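Local coordinates for Sodium/calcium exchanger regulatory protein 1 (Loligo pealei, PDB 3PPT) that binds fatty acids such as palmitoleate in its beta-barrel, also binds poly-phosphoinositides and, when phosphorylated, stimulates the squid optic nerve Na(+)/Ca(2+) exchanger, at residues G6-E11 and R105-G110; E14-Y19 and M32-T37; K21-G26 and T74-K79; Q40-K43 and S48-I51. All coordinates share one frame; numbering follows the deposited sequence. Where two conformers were deposited one is given.

Starting at the N terminus, strand 6-14 opens the longest loop, closed when contact 1 brings it against residues 105-110; the other three contacts nest inside that loop. The chain then turns into helix 16-23 and helix 27-35, joined by contact 2. Contact 3 also begins on helix 16-23, but its second half comes from the 74-79 loop, so contacts 2 and 3 cross along the sequence, and both touch the bound palmitoleic acid. Contact 4 closes the hairpin of strands 39-45 and 48-54, after contact 2 and within the loop of contact 3. Strand 39-45 lies beside strand 6-14, linking contacts 1 and 4 in one sheet.

Contact 1. Residues G6-E11 and R105-G110; sequences GKWILE and REVKDG
Trp8 reaches out of strand 6-14 and brings the benzene half of its indole to Val107, where strand 101-108 is about to end. The close side of the contact is apolar: Val107 CG2 sits 3.9 Å from Trp8 CZ2 and equally near CH2, approaching the ring obliquely. With CG anti to the carbonyl carbon (chi1 -61°), the indole of Trp8 is sent across to the other segment, and this large side chain spans backbones whose nearest CA atoms, those of Trp8 and Gly110, are still 10.7 Å apart. The pyrrole end is fixed by NE1, which is hydrogen-bonded to Leu4 O, while Tyr127, Arg129, Met112 and Ile42 pack around the same buried side chain.

The other side is looser. There the carbonyl oxygen of Gly110, in the exposed turn after the strand, comes in the plane of the ring to the edge at CZ3; since this turn was modelled in two conformers, that approach is less certain than the one at Val107. Only about 102 Å² is buried between the segments in all. An alanine in place of Trp8 would probably leave a gap beneath Val107 and strip Leu4 O of its indole N-H partner.

The two strands are not neighbours: strands 121-130 and 111-118 lie between them in the sheet, so the indole bridges the inside of a closing barrel end. Gly6, Lys7 and Trp8 form the Gly-X-Trp signature that begins the first strand of calycin barrels, among them the fatty-acid binding proteins.

Contact 2. Residues E14-Y19 and M32-T37; sequences ENFDDY and MANAAT. With PAM (palmitoleic acid), chain B.
Phe16 and Ala33 meet at the inner side of two paired helices, and each also touches palmitoleic acid. Phe16 CE1 lies 3.9 Å from C4 of the fatty acid, and Ala33 CB lies 3.9 Å from its C12, so the two residues meet different parts of the folded-back chain. They touch each other through Phe16 CE2 and Ala33 CB, 4.0 Å apart, with the carbonyl oxygen of Ala33 in plane at the ring edge. CG of Phe16 stands anti to the backbone N (chi1 -170°), which carries the ring inward; there it also makes a cation-pi contact with Arg125, a residue that binds the fatty acid.

Behind this layer, Asn34 ND2 donates to Asp17 OD1 at 2.9 Å, in a fairly straight bond of 160°. The acceptor lies in the amide plane, but the bond reaches OD1 from above the carboxylate plane. Arg30 forms a salt bridge to this same oxygen, so two donors hold it and help fix the carboxylate. Asn34 OD1 comes obliquely to Phe16 CD2, with amide and ring planes nearly perpendicular.

Helices 16-23 and 27-35 thus form the helix-turn-helix lid that covers the ligand cavity in fatty-acid binding proteins.

Contact 3. Residues K21-G26 and T74-K79; sequences KAVGVG and TGDGRK. With PAM (palmitoleic acid), chain B.
Val23 and Arg78 make the main van der Waals contact. Val23 CB sits squarely over the centre of one guanidinium face, 3.6 Å from CZ, while the backbone oxygen of Val23 lies 3.5 Å from Arg78 CD. A bend at chi3 (-71°) turns the flat group to present this face. Nearby, Val25 CG2 meets Asp76 OD2 at 3.6 Å, the two side chains crossing at about a right angle.

Charge and hydrogen bonds organise the 74-79 side. Arg78 grips Asp76 side-on: NE reaches OD2 at 2.7 Å in a nearly straight bond within the guanidinium plane, and NH2 reaches OD1 at 3.0 Å, somewhat tilted. Both carboxylate oxygens use their syn lone pairs. Thr74 OG1 also donates to Asp76 OD1, from above the carboxylate plane, and sits toward the rim of the guanidinium face opposite Val23. A lysine in place of Arg78, with no flat guanidinium, would probably leave Val23 without its platform and the Asp76 carboxylate freer to turn.

Toward the ligand, Arg78 NH2 lies 3.7 Å from C6 of palmitoleic acid, and Asp76 OD1 lies 3.6 Å from its C8, so the ion pair borders the hydrocarbon chain.

Past the last turn of helix 16-23, Gly24, with positive phi, closes a Schellman motif, and residues 74-77 form a type I turn between the fifth and sixth strands. Together they join helical lid to barrel rim in the portal region characteristic of fatty-acid binding proteins.

Contact 4. Residues Q40-K43 and S48-I51; sequences QEIK and SWSI
Ile42 and Ile51, and next to them Lys43 and Ser50, pair in two antiparallel strands whose axes run 4.8 Å apart at 168°. Lys43 and Ser50 are the hydrogen-bonded pair, each backbone N donating to the other's O at 2.9 Å; Ile42 and Ile51 are the non-hydrogen-bonded pair, and the CA of each makes a C-H...O contact with a carbonyl of the opposite strand.

On the face that carries the isoleucines, Ile42 and Ile51 lie side by side, pointing the same way, with their CG1 atoms 4.0 Å apart. In Ile42 the CG2 branch stands anti to the backbone N, which swings it toward the indole of Trp49, 3.8 Å from CZ3. Trp49 also meets the ring of Phe64, their planes about 15° apart. Further along, Gln40 OE1 comes 3.9 Å from Ile51 CG2, yet the main polar partner of that oxygen is Arg105 NE; Gln40 is one of the residues lining the palmitoleic acid pocket.

Lys43 and Ser50 occupy the other face. Ser50 OG lies 3.4 Å from Lys43 CB, and the aliphatic part of Lys43 passes by it before its end leads away. The same hydroxyl shares a water with Glu41 O, 2.9 Å from each oxygen; the water donates to Glu41 O and so links the two strands on this face.

Residues 39-45 and 48-54 form a two-stranded hairpin, an up-and-down unit of the antiparallel barrel of fatty-acid binding proteins, with a mostly apolar inner face, broken by Gln40, and a more polar outer one.

Contact 1. Residues G6-E11 and R105-G110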
loop_
_atom_site.group_PDB
_atom_site.type_symbol
_atom_site.label_atom_id
_atom_site.label_comp_id
_atom_site.label_asym_id
_atom_site.label_seq_id
_atom_site.Cartn_x
_atom_site.Cartn_y
_atom_site.Cartn_z
ATOM N N GLY A 6 -10.241 8.802 0.011
ATOM C CA GLY A 6 -11.517 8.110 0.076
ATOM C C GLY A 6 -11.329 6.671 0.504
ATOM O O GLY A 6 -10.331 6.325 1.146
ATOM N N LYS A 7 -12.289 5.826 0.149
ATOM C CA LYS A 7 -12.248 4.422 0.533
ATOM C C LYS A 7 -12.191 3.539 -0.701
ATOM O O LYS A 7 -12.826 3.829 -1.725
ATOM C CB LYS A 7 -13.470 4.080 1.395
ATOM C CG LYS A 7 -13.496 2.644 1.873
ATOM C CD LYS A 7 -14.589 2.425 2.902
ATOM C CE LYS A 7 -14.517 1.014 3.427
ATOM N NZ LYS A 7 -15.570 0.797 4.444
ATOM N N TRP A 8 -11.427 2.456 -0.589
ATOM C CA TRP A 8 -11.098 1.580 -1.703
ATOM C C TRP A 8 -11.207 0.137 -1.239
ATOM O O TRP A 8 -10.888 -0.162 -0.092
ATOM C CB TRP A 8 -9.642 1.828 -2.124
ATOM C CG TRP A 8 -9.391 3.227 -2.568
ATOM C CD1 TRP A 8 -8.860 4.254 -1.834
ATOM C CD2 TRP A 8 -9.665 3.758 -3.866
ATOM N NE1 TRP A 8 -8.782 5.395 -2.609
ATOM C CE2 TRP A 8 -9.272 5.113 -3.857
ATOM C CE3 TRP A 8 -10.196 3.213 -5.039
ATOM C CZ2 TRP A 8 -9.407 5.935 -4.981
ATOM C CZ3 TRP A 8 -10.328 4.022 -6.149
ATOM C CH2 TRP A 8 -9.933 5.370 -6.113
ATOM N N ILE A 9 -11.608 -0.766 -2.125
ATOM C CA ILE A 9 -11.634 -2.192 -1.790
ATOM C C ILE A 9 -10.990 -3.008 -2.917
ATOM O O ILE A 9 -11.159 -2.692 -4.089
ATOM C CB ILE A 9 -13.074 -2.658 -1.455
ATOM C CG1 ILE A 9 -13.062 -4.044 -0.804
ATOM C CG2 ILE A 9 -13.976 -2.588 -2.697
ATOM C CD1 ILE A 9 -14.367 -4.375 -0.080
ATOM N N LEU A 10 -10.224 -4.038 -2.562
ATOM C CA LEU A 10 -9.469 -4.779 -3.563
ATOM C C LEU A 10 -10.387 -5.428 -4.585
ATOM O O LEU A 10 -11.351 -6.089 -4.208
ATOM C CB LEU A 10 -8.651 -5.876 -2.892
ATOM C CG LEU A 10 -7.723 -6.651 -3.835
ATOM C CD1 LEU A 10 -6.559 -5.774 -4.285
ATOM C CD2 LEU A 10 -7.223 -7.942 -3.178
ATOM N N GLU A 11 -10.056 -5.264 -5.862
ATOM C CA GLU A 11 -10.775 -5.922 -6.949
ATOM C C GLU A 11 -9.958 -7.015 -7.650
ATOM O O GLU A 11 -10.483 -8.092 -7.944
ATOM C CB GLU A 11 -11.264 -4.893 -7.972
ATOM C CG GLU A 11 -12.045 -5.486 -9.135
ATOM C CD GLU A 11 -12.574 -4.414 -10.062
ATOM O OE1 GLU A 11 -11.760 -3.648 -10.627
ATOM O OE2 GLU A 11 -13.807 -4.324 -10.204
ATOM N N ARG A 105 0.824 4.353 -5.801
ATOM C CA ARG A 105 -0.636 4.372 -5.900
ATOM C C ARG A 105 -1.023 5.492 -6.841
ATOM O O ARG A 105 -0.508 6.598 -6.740
ATOM C CB ARG A 105 -1.271 4.648 -4.542
ATOM C CG ARG A 105 -1.173 3.521 -3.532
ATOM C CD ARG A 105 -1.695 4.023 -2.205
ATOM N NE ARG A 105 -1.757 3.035 -1.130
ATOM C CZ ARG A 105 -0.741 2.726 -0.336
ATOM N NH1 ARG A 105 0.454 3.265 -0.546
ATOM N NH2 ARG A 105 -0.912 1.858 0.651
ATOM N N GLU A 106 -1.942 5.212 -7.754
ATOM C CA GLU A 106 -2.488 6.283 -8.575
ATOM C C GLU A 106 -3.851 5.858 -9.077
ATOM O O GLU A 106 -4.107 4.674 -9.273
ATOM C CB GLU A 106 -1.563 6.644 -9.736
ATOM C CG GLU A 106 -1.545 5.669 -10.894
ATOM C CD GLU A 106 -0.699 6.177 -12.068
ATOM O OE1 GLU A 106 -0.857 7.346 -12.489
ATOM O OE2 GLU A 106 0.135 5.408 -12.573
ATOM N N VAL A 107 -4.725 6.836 -9.286
ATOM C CA VAL A 107 -6.061 6.549 -9.795
ATOM C C VAL A 107 -6.075 6.707 -11.307
ATOM O O VAL A 107 -5.651 7.740 -11.848
ATOM C CB VAL A 107 -7.139 7.451 -9.160
ATOM C CG1 VAL A 107 -8.539 6.991 -9.584
ATOM C CG2 VAL A 107 -7.019 7.420 -7.655
ATOM N N LYS A 108 -6.516 5.647 -11.980
ATOM C CA LYS A 108 -6.593 5.598 -13.432
ATOM C C LYS A 108 -7.950 5.021 -13.791
ATOM O O LYS A 108 -8.310 3.948 -13.302
ATOM C CB LYS A 108 -5.503 4.685 -13.994
ATOM C CG LYS A 108 -4.116 4.947 -13.433
ATOM C CD LYS A 108 -3.083 3.995 -14.021
ATOM N N ASP A 109 -8.701 5.731 -14.633
ATOM C CA ASP A 109 -10.032 5.288 -15.042
ATOM C C ASP A 109 -10.914 4.958 -13.824
ATOM O O ASP A 109 -11.697 4.008 -13.850
ATOM C CB ASP A 109 -9.924 4.091 -16.000
ATOM C CG ASP A 109 -11.165 3.914 -16.874
ATOM O OD1 ASP A 109 -11.903 4.900 -17.094
ATOM O OD2 ASP A 109 -11.398 2.784 -17.356
ATOM N N GLY A 110 -10.766 5.747 -12.760
ATOM C CA GLY A 110 -11.604 5.617 -11.572
ATOM C C GLY A 110 -11.160 4.618 -10.512
ATOM O O GLY A 110 -11.724 4.571 -9.426
#

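Contact 2. Residues E14-Y19 and M32-T37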
loop_
_atom_site.group_PDB
_atom_site.type_symbol
_atom_site.label_atom_id
_atom_site.label_comp_id
_atom_site.label_asym_id
_atom_site.label_seq_id
_atom_site.Cartn_x
_atom_site.Cartn_y
_atom_site.Cartn_z
ATOM N N GLU A 14 -2.269 -9.348 -8.970
ATOM C CA GLU A 14 -1.344 -10.134 -9.764
ATOM C C GLU A 14 0.022 -10.158 -9.079
ATOM O O GLU A 14 0.579 -9.099 -8.764
ATOM C CB GLU A 14 -1.195 -9.507 -11.154
ATOM C CG GLU A 14 -0.203 -10.192 -12.069
ATOM C CD GLU A 14 -0.139 -9.522 -13.427
ATOM O OE1 GLU A 14 -0.750 -10.052 -14.378
ATOM O OE2 GLU A 14 0.515 -8.463 -13.538
ATOM N N ASN A 15 0.505 -11.372 -8.820
ATOM C CA ASN A 15 1.859 -11.627 -8.314
ATOM C C ASN A 15 2.103 -11.201 -6.861
ATOM O O ASN A 15 3.241 -10.969 -6.463
ATOM C CB ASN A 15 2.924 -11.023 -9.241
ATOM C CG ASN A 15 4.189 -11.851 -9.293
ATOM O OD1 ASN A 15 4.160 -13.073 -9.121
ATOM N ND2 ASN A 15 5.312 -11.191 -9.547
ATOM N N PHE A 16 1.041 -11.118 -6.068
ATOM C CA PHE A 16 1.179 -10.759 -4.655
ATOM C C PHE A 16 1.931 -11.825 -3.855
ATOM O O PHE A 16 2.701 -11.497 -2.958
ATOM C CB PHE A 16 -0.196 -10.479 -4.044
ATOM C CG PHE A 16 -0.161 -9.868 -2.659
ATOM C CD1 PHE A 16 0.699 -8.824 -2.346
ATOM C CD2 PHE A 16 -1.053 -10.305 -1.695
ATOM C CE1 PHE A 16 0.676 -8.246 -1.076
ATOM C CE2 PHE A 16 -1.071 -9.736 -0.438
ATOM C CZ PHE A 16 -0.205 -8.707 -0.126
ATOM N N ASP A 17 1.721 -13.100 -4.179
ATOM C CA ASP A 17 2.399 -14.157 -3.431
ATOM C C ASP A 17 3.928 -14.053 -3.590
ATOM O O ASP A 17 4.670 -14.158 -2.608
ATOM C CB ASP A 17 1.894 -15.543 -3.846
ATOM C CG ASP A 17 2.295 -16.627 -2.859
ATOM O OD1 ASP A 17 2.118 -16.416 -1.637
ATOM O OD2 ASP A 17 2.780 -17.686 -3.306
ATOM N N ASP A 18 4.398 -13.837 -4.817
ATOM C CA ASP A 18 5.834 -13.673 -5.025
ATOM C C ASP A 18 6.378 -12.412 -4.335
ATOM O O ASP A 18 7.496 -12.431 -3.824
ATOM C CB ASP A 18 6.189 -13.691 -6.516
ATOM C CG ASP A 18 6.389 -15.105 -7.053
ATOM O OD1 ASP A 18 6.191 -16.082 -6.294
ATOM O OD2 ASP A 18 6.751 -15.246 -8.235
ATOM N N TYR A 19 5.592 -11.332 -4.310
ATOM C CA TYR A 19 5.971 -10.135 -3.568
ATOM C C TYR A 19 6.189 -10.501 -2.090
ATOM O O TYR A 19 7.228 -10.181 -1.491
ATOM C CB TYR A 19 4.925 -9.009 -3.715
ATOM C CG TYR A 19 5.323 -7.804 -2.887
ATOM C CD1 TYR A 19 6.155 -6.824 -3.413
ATOM C CD2 TYR A 19 4.914 -7.675 -1.559
ATOM C CE1 TYR A 19 6.566 -5.758 -2.649
ATOM C CE2 TYR A 19 5.326 -6.614 -0.789
ATOM C CZ TYR A 19 6.152 -5.660 -1.338
ATOM O OH TYR A 19 6.577 -4.606 -0.573
ATOM N N MET A 32 -3.330 -16.193 4.569
ATOM C CA MET A 32 -4.329 -15.212 4.981
ATOM C C MET A 32 -4.337 -13.983 4.072
ATOM O O MET A 32 -5.392 -13.516 3.649
ATOM C CB MET A 32 -4.089 -14.790 6.430
ATOM C CG MET A 32 -4.207 -15.936 7.425
ATOM S SD MET A 32 -4.278 -15.367 9.133
ATOM C CE MET A 32 -2.599 -14.796 9.354
ATOM N N ALA A 33 -3.154 -13.465 3.768
ATOM C CA ALA A 33 -3.036 -12.260 2.974
ATOM C C ALA A 33 -3.486 -12.471 1.539
ATOM O O ALA A 33 -4.133 -11.595 0.979
ATOM C CB ALA A 33 -1.624 -11.715 3.026
ATOM N N ASN A 34 -3.146 -13.616 0.942
ATOM C CA ASN A 34 -3.597 -13.907 -0.414
ATOM C C ASN A 34 -5.121 -13.966 -0.508
ATOM O O ASN A 34 -5.707 -13.522 -1.503
ATOM C CB ASN A 34 -2.988 -15.214 -0.934
ATOM C CG ASN A 34 -1.554 -15.043 -1.417
ATOM O OD1 ASN A 34 -1.236 -14.093 -2.137
ATOM N ND2 ASN A 34 -0.680 -15.964 -1.027
ATOM N N ALA A 35 -5.761 -14.512 0.526
ATOM C CA ALA A 35 -7.209 -14.689 0.533
ATOM C C ALA A 35 -7.961 -13.422 0.923
ATOM O O ALA A 35 -9.174 -13.354 0.768
ATOM C CB ALA A 35 -7.592 -15.824 1.464
ATOM N N ALA A 36 -7.246 -12.431 1.445
ATOM C CA ALA A 36 -7.885 -11.227 1.960
ATOM C C ALA A 36 -8.484 -10.351 0.866
ATOM O O ALA A 36 -8.046 -10.373 -0.288
ATOM C CB ALA A 36 -6.891 -10.415 2.784
ATOM N N THR A 37 -9.456 -9.541 1.263
ATOM C CA THR A 37 -10.012 -8.500 0.406
ATOM C C THR A 37 -9.904 -7.186 1.169
ATOM O O THR A 37 -10.883 -6.686 1.712
ATOM C CB THR A 37 -11.484 -8.787 0.040
ATOM O OG1 THR A 37 -11.592 -10.126 -0.457
ATOM C CG2 THR A 37 -11.974 -7.807 -1.024
HETATM C C1 PAM B . -2.226 -3.940 -0.274
HETATM O O1 PAM B . -2.416 -2.875 0.366
HETATM O O2 PAM B . -3.090 -4.392 -1.064
HETATM C C2 PAM B . -0.930 -4.717 -0.109
HETATM C C3 PAM B . -0.070 -4.235 1.051
HETATM C C4 PAM B . 1.181 -5.101 1.196
HETATM C C5 PAM B . 1.955 -4.708 2.453
HETATM C C6 PAM B . 3.246 -5.491 2.674
HETATM C C7 PAM B . 3.016 -6.997 2.726
HETATM C C8 PAM B . 2.096 -7.375 3.879
HETATM C C9 PAM B . 1.862 -8.864 3.878
HETATM C C10 PAM B . 1.076 -9.455 4.781
HETATM C C11 PAM B . 0.360 -8.682 5.861
HETATM C C12 PAM B . -1.140 -8.889 5.716
HETATM C C13 PAM B . -1.833 -7.657 5.161
HETATM C C14 PAM B . -1.908 -6.559 6.214
HETATM C C15 PAM B . -2.710 -5.380 5.682
HETATM C C16 PAM B . -3.635 -4.830 6.740
#

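Contact 3. Residues K21-G26 and T74-K79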
loop_
_atom_site.group_PDB
_atom_site.type_symbol
_atom_site.label_atom_id
_atom_site.label_comp_id
_atom_site.label_asym_id
_atom_site.label_seq_id
_atom_site.Cartn_x
_atom_site.Cartn_y
_atom_site.Cartn_z
ATOM N N LYS A 21 6.726 -13.464 -0.733
ATOM C CA LYS A 21 7.880 -14.351 -0.577
ATOM C C LYS A 21 9.181 -13.552 -0.582
ATOM O O LYS A 21 10.075 -13.820 0.212
ATOM C CB LYS A 21 7.904 -15.422 -1.664
ATOM C CG LYS A 21 6.844 -16.498 -1.476
ATOM C CD LYS A 21 6.909 -17.540 -2.582
ATOM C CE LYS A 21 5.846 -18.600 -2.378
ATOM N NZ LYS A 21 5.851 -19.598 -3.480
ATOM N N ALA A 22 9.265 -12.543 -1.446
ATOM C CA ALA A 22 10.487 -11.757 -1.583
ATOM C C ALA A 22 10.772 -10.948 -0.323
ATOM O O ALA A 22 11.933 -10.714 0.005
ATOM C CB ALA A 22 10.410 -10.854 -2.794
ATOM N N VAL A 23 9.731 -10.532 0.397
ATOM C CA VAL A 23 9.962 -9.773 1.627
ATOM C C VAL A 23 10.002 -10.670 2.865
ATOM O O VAL A 23 10.241 -10.192 3.968
ATOM C CB VAL A 23 8.979 -8.582 1.825
ATOM C CG1 VAL A 23 9.014 -7.660 0.619
ATOM C CG2 VAL A 23 7.557 -9.068 2.100
ATOM N N GLY A 24 9.779 -11.969 2.679
ATOM C CA GLY A 24 9.986 -12.929 3.752
ATOM C C GLY A 24 8.757 -13.331 4.550
ATOM O O GLY A 24 8.887 -13.874 5.649
ATOM N N VAL A 25 7.560 -13.088 4.017
ATOM C CA VAL A 25 6.337 -13.460 4.734
ATOM C C VAL A 25 6.219 -14.978 4.834
ATOM O O VAL A 25 6.446 -15.691 3.860
ATOM C CB VAL A 25 5.077 -12.873 4.059
ATOM C CG1 VAL A 25 3.840 -13.177 4.882
ATOM C CG2 VAL A 25 5.240 -11.362 3.857
ATOM N N GLY A 26 5.867 -15.465 6.022
ATOM C CA GLY A 26 5.720 -16.880 6.269
ATOM C C GLY A 26 4.489 -17.485 5.630
ATOM O O GLY A 26 3.589 -16.796 5.167
ATOM N N THR A 74 5.524 -2.649 8.699
ATOM C CA THR A 74 4.608 -3.189 7.703
ATOM C C THR A 74 3.631 -4.184 8.322
ATOM O O THR A 74 3.820 -4.628 9.460
ATOM C CB THR A 74 5.366 -3.871 6.559
ATOM O OG1 THR A 74 6.041 -5.030 7.059
ATOM C CG2 THR A 74 6.371 -2.913 5.939
ATOM N N GLY A 75 2.605 -4.552 7.559
ATOM C CA GLY A 75 1.596 -5.473 8.049
ATOM C C GLY A 75 2.152 -6.806 8.497
ATOM O O GLY A 75 1.629 -7.416 9.428
ATOM N N ASP A 76 3.203 -7.258 7.823
ATOM C CA ASP A 76 3.852 -8.517 8.159
ATOM C C ASP A 76 4.932 -8.360 9.228
ATOM O O ASP A 76 5.538 -9.348 9.639
ATOM C CB ASP A 76 4.425 -9.193 6.911
ATOM C CG ASP A 76 5.427 -8.320 6.169
ATOM O OD1 ASP A 76 5.085 -7.165 5.813
ATOM O OD2 ASP A 76 6.567 -8.792 5.922
ATOM N N GLY A 77 5.183 -7.127 9.665
ATOM C CA GLY A 77 6.047 -6.870 10.804
ATOM C C GLY A 77 7.463 -6.401 10.530
ATOM O O GLY A 77 8.289 -6.418 11.433
ATOM N N ARG A 78 7.754 -5.964 9.309
ATOM C CA ARG A 78 9.095 -5.467 9.004
ATOM C C ARG A 78 9.238 -4.013 9.435
ATOM O O ARG A 78 8.365 -3.193 9.175
ATOM C CB ARG A 78 9.403 -5.602 7.510
ATOM C CG ARG A 78 9.617 -7.029 7.059
ATOM C CD ARG A 78 9.662 -7.137 5.551
ATOM N NE ARG A 78 8.335 -6.909 4.989
ATOM C CZ ARG A 78 8.010 -5.945 4.132
ATOM N NH1 ARG A 78 8.927 -5.097 3.665
ATOM N NH2 ARG A 78 6.756 -5.850 3.720
ATOM N N LYS A 79 10.354 -3.689 10.074
ATOM C CA LYS A 79 10.639 -2.318 10.467
ATOM C C LYS A 79 11.415 -1.650 9.344
ATOM O O LYS A 79 12.486 -2.124 8.955
ATOM C CB LYS A 79 11.464 -2.291 11.757
ATOM C CG LYS A 79 10.844 -3.086 12.886
ATOM C CD LYS A 79 9.547 -2.453 13.356
ATOM C CE LYS A 79 9.110 -3.031 14.699
ATOM N NZ LYS A 79 7.917 -2.334 15.258
HETATM C C1 PAM B . -2.226 -3.940 -0.274
HETATM O O1 PAM B . -2.416 -2.875 0.366
HETATM O O2 PAM B . -3.090 -4.392 -1.064
HETATM C C2 PAM B . -0.930 -4.717 -0.109
HETATM C C3 PAM B . -0.070 -4.235 1.051
HETATM C C4 PAM B . 1.181 -5.101 1.196
HETATM C C5 PAM B . 1.955 -4.708 2.453
HETATM C C6 PAM B . 3.246 -5.491 2.674
HETATM C C7 PAM B . 3.016 -6.997 2.726
HETATM C C8 PAM B . 2.096 -7.375 3.879
HETATM C C9 PAM B . 1.862 -8.864 3.878
HETATM C C10 PAM B . 1.076 -9.455 4.781
HETATM C C11 PAM B . 0.360 -8.682 5.861
HETATM C C12 PAM B . -1.140 -8.889 5.716
HETATM C C13 PAM B . -1.833 -7.657 5.161
HETATM C C14 PAM B . -1.908 -6.559 6.214
HETATM C C15 PAM B . -2.710 -5.380 5.682
HETATM C C16 PAM B . -3.635 -4.830 6.740
#

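Contact 4. Residues Q40-K43 and S48-I51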
loop_
_atom_site.group_PDB
_atom_site.type_symbol
_atom_site.label_atom_id
_atom_site.label_comp_id
_atom_site.label_asym_id
_atom_site.label_seq_id
_atom_site.Cartn_x
_atom_site.Cartn_y
_atom_site.Cartn_z
ATOM N N GLN A 40 -8.649 0.088 1.780
ATOM C CA GLN A 40 -7.763 1.187 2.137
ATOM C C GLN A 40 -8.598 2.440 2.292
ATOM O O GLN A 40 -9.444 2.753 1.438
ATOM C CB GLN A 40 -6.675 1.412 1.090
ATOM C CG GLN A 40 -5.626 0.305 1.076
ATOM C CD GLN A 40 -4.440 0.621 0.176
ATOM O OE1 GLN A 40 -4.097 1.791 -0.019
ATOM N NE2 GLN A 40 -3.795 -0.418 -0.362
ATOM N N GLU A 41 -8.349 3.166 3.372
ATOM C CA GLU A 41 -8.979 4.452 3.588
ATOM C C GLU A 41 -7.895 5.492 3.672
ATOM O O GLU A 41 -7.011 5.421 4.530
ATOM C CB GLU A 41 -9.805 4.414 4.852
ATOM C CG GLU A 41 -11.048 3.608 4.643
ATOM C CD GLU A 41 -11.768 3.321 5.922
ATOM O OE1 GLU A 41 -11.255 2.482 6.687
ATOM O OE2 GLU A 41 -12.842 3.928 6.153
ATOM N N ILE A 42 -7.958 6.442 2.748
ATOM C CA ILE A 42 -6.898 7.415 2.579
ATOM C C ILE A 42 -7.472 8.793 2.856
ATOM O O ILE A 42 -8.513 9.172 2.306
ATOM C CB ILE A 42 -6.340 7.332 1.136
ATOM C CG1 ILE A 42 -5.770 5.926 0.881
ATOM C CG2 ILE A 42 -5.316 8.440 0.864
ATOM C CD1 ILE A 42 -5.230 5.712 -0.520
ATOM N N LYS A 43 -6.804 9.517 3.743
ATOM C CA LYS A 43 -7.183 10.884 4.076
ATOM C C LYS A 43 -6.030 11.807 3.741
ATOM O O LYS A 43 -4.863 11.449 3.937
ATOM C CB LYS A 43 -7.523 10.996 5.559
ATOM C CG LYS A 43 -8.753 10.202 5.945
ATOM C CD LYS A 43 -8.874 10.049 7.449
ATOM C CE LYS A 43 -10.055 9.171 7.799
ATOM N NZ LYS A 43 -11.334 9.908 7.649
ATOM N N SER A 48 -0.374 16.427 4.498
ATOM C CA SER A 48 -0.531 15.400 5.519
ATOM C C SER A 48 -1.428 14.286 4.997
ATOM O O SER A 48 -2.507 14.541 4.453
ATOM C CB SER A 48 -1.125 15.993 6.801
ATOM O OG SER A 48 -0.230 16.907 7.409
ATOM N N TRP A 49 -0.974 13.050 5.169
ATOM C CA TRP A 49 -1.704 11.876 4.701
ATOM C C TRP A 49 -1.893 10.860 5.809
ATOM O O TRP A 49 -1.071 10.755 6.715
ATOM C CB TRP A 49 -0.911 11.164 3.603
ATOM C CG TRP A 49 -0.893 11.857 2.287
ATOM C CD1 TRP A 49 -0.458 13.127 2.025
ATOM C CD2 TRP A 49 -1.323 11.312 1.036
ATOM N NE1 TRP A 49 -0.598 13.403 0.685
ATOM C CE2 TRP A 49 -1.129 12.305 0.056
ATOM C CE3 TRP A 49 -1.849 10.071 0.651
ATOM C CZ2 TRP A 49 -1.453 12.104 -1.288
ATOM C CZ3 TRP A 49 -2.179 9.870 -0.681
ATOM C CH2 TRP A 49 -1.972 10.883 -1.640
ATOM N N SER A 50 -2.973 10.091 5.717
ATOM C CA SER A 50 -3.065 8.854 6.479
ATOM C C SER A 50 -3.660 7.753 5.622
ATOM O O SER A 50 -4.501 8.007 4.755
ATOM C CB SER A 50 -3.863 9.033 7.769
ATOM O OG SER A 50 -5.209 9.358 7.492
ATOM N N ILE A 51 -3.195 6.533 5.852
ATOM C CA ILE A 51 -3.706 5.378 5.123
ATOM C C ILE A 51 -3.948 4.240 6.093
ATOM O O ILE A 51 -3.023 3.776 6.768
ATOM C CB ILE A 51 -2.720 4.891 4.042
ATOM C CG1 ILE A 51 -2.368 6.023 3.074
ATOM C CG2 ILE A 51 -3.314 3.710 3.284
ATOM C CD1 ILE A 51 -1.455 5.598 1.943
HETATM O O HOH W 1 -6.790 6.988 6.927
#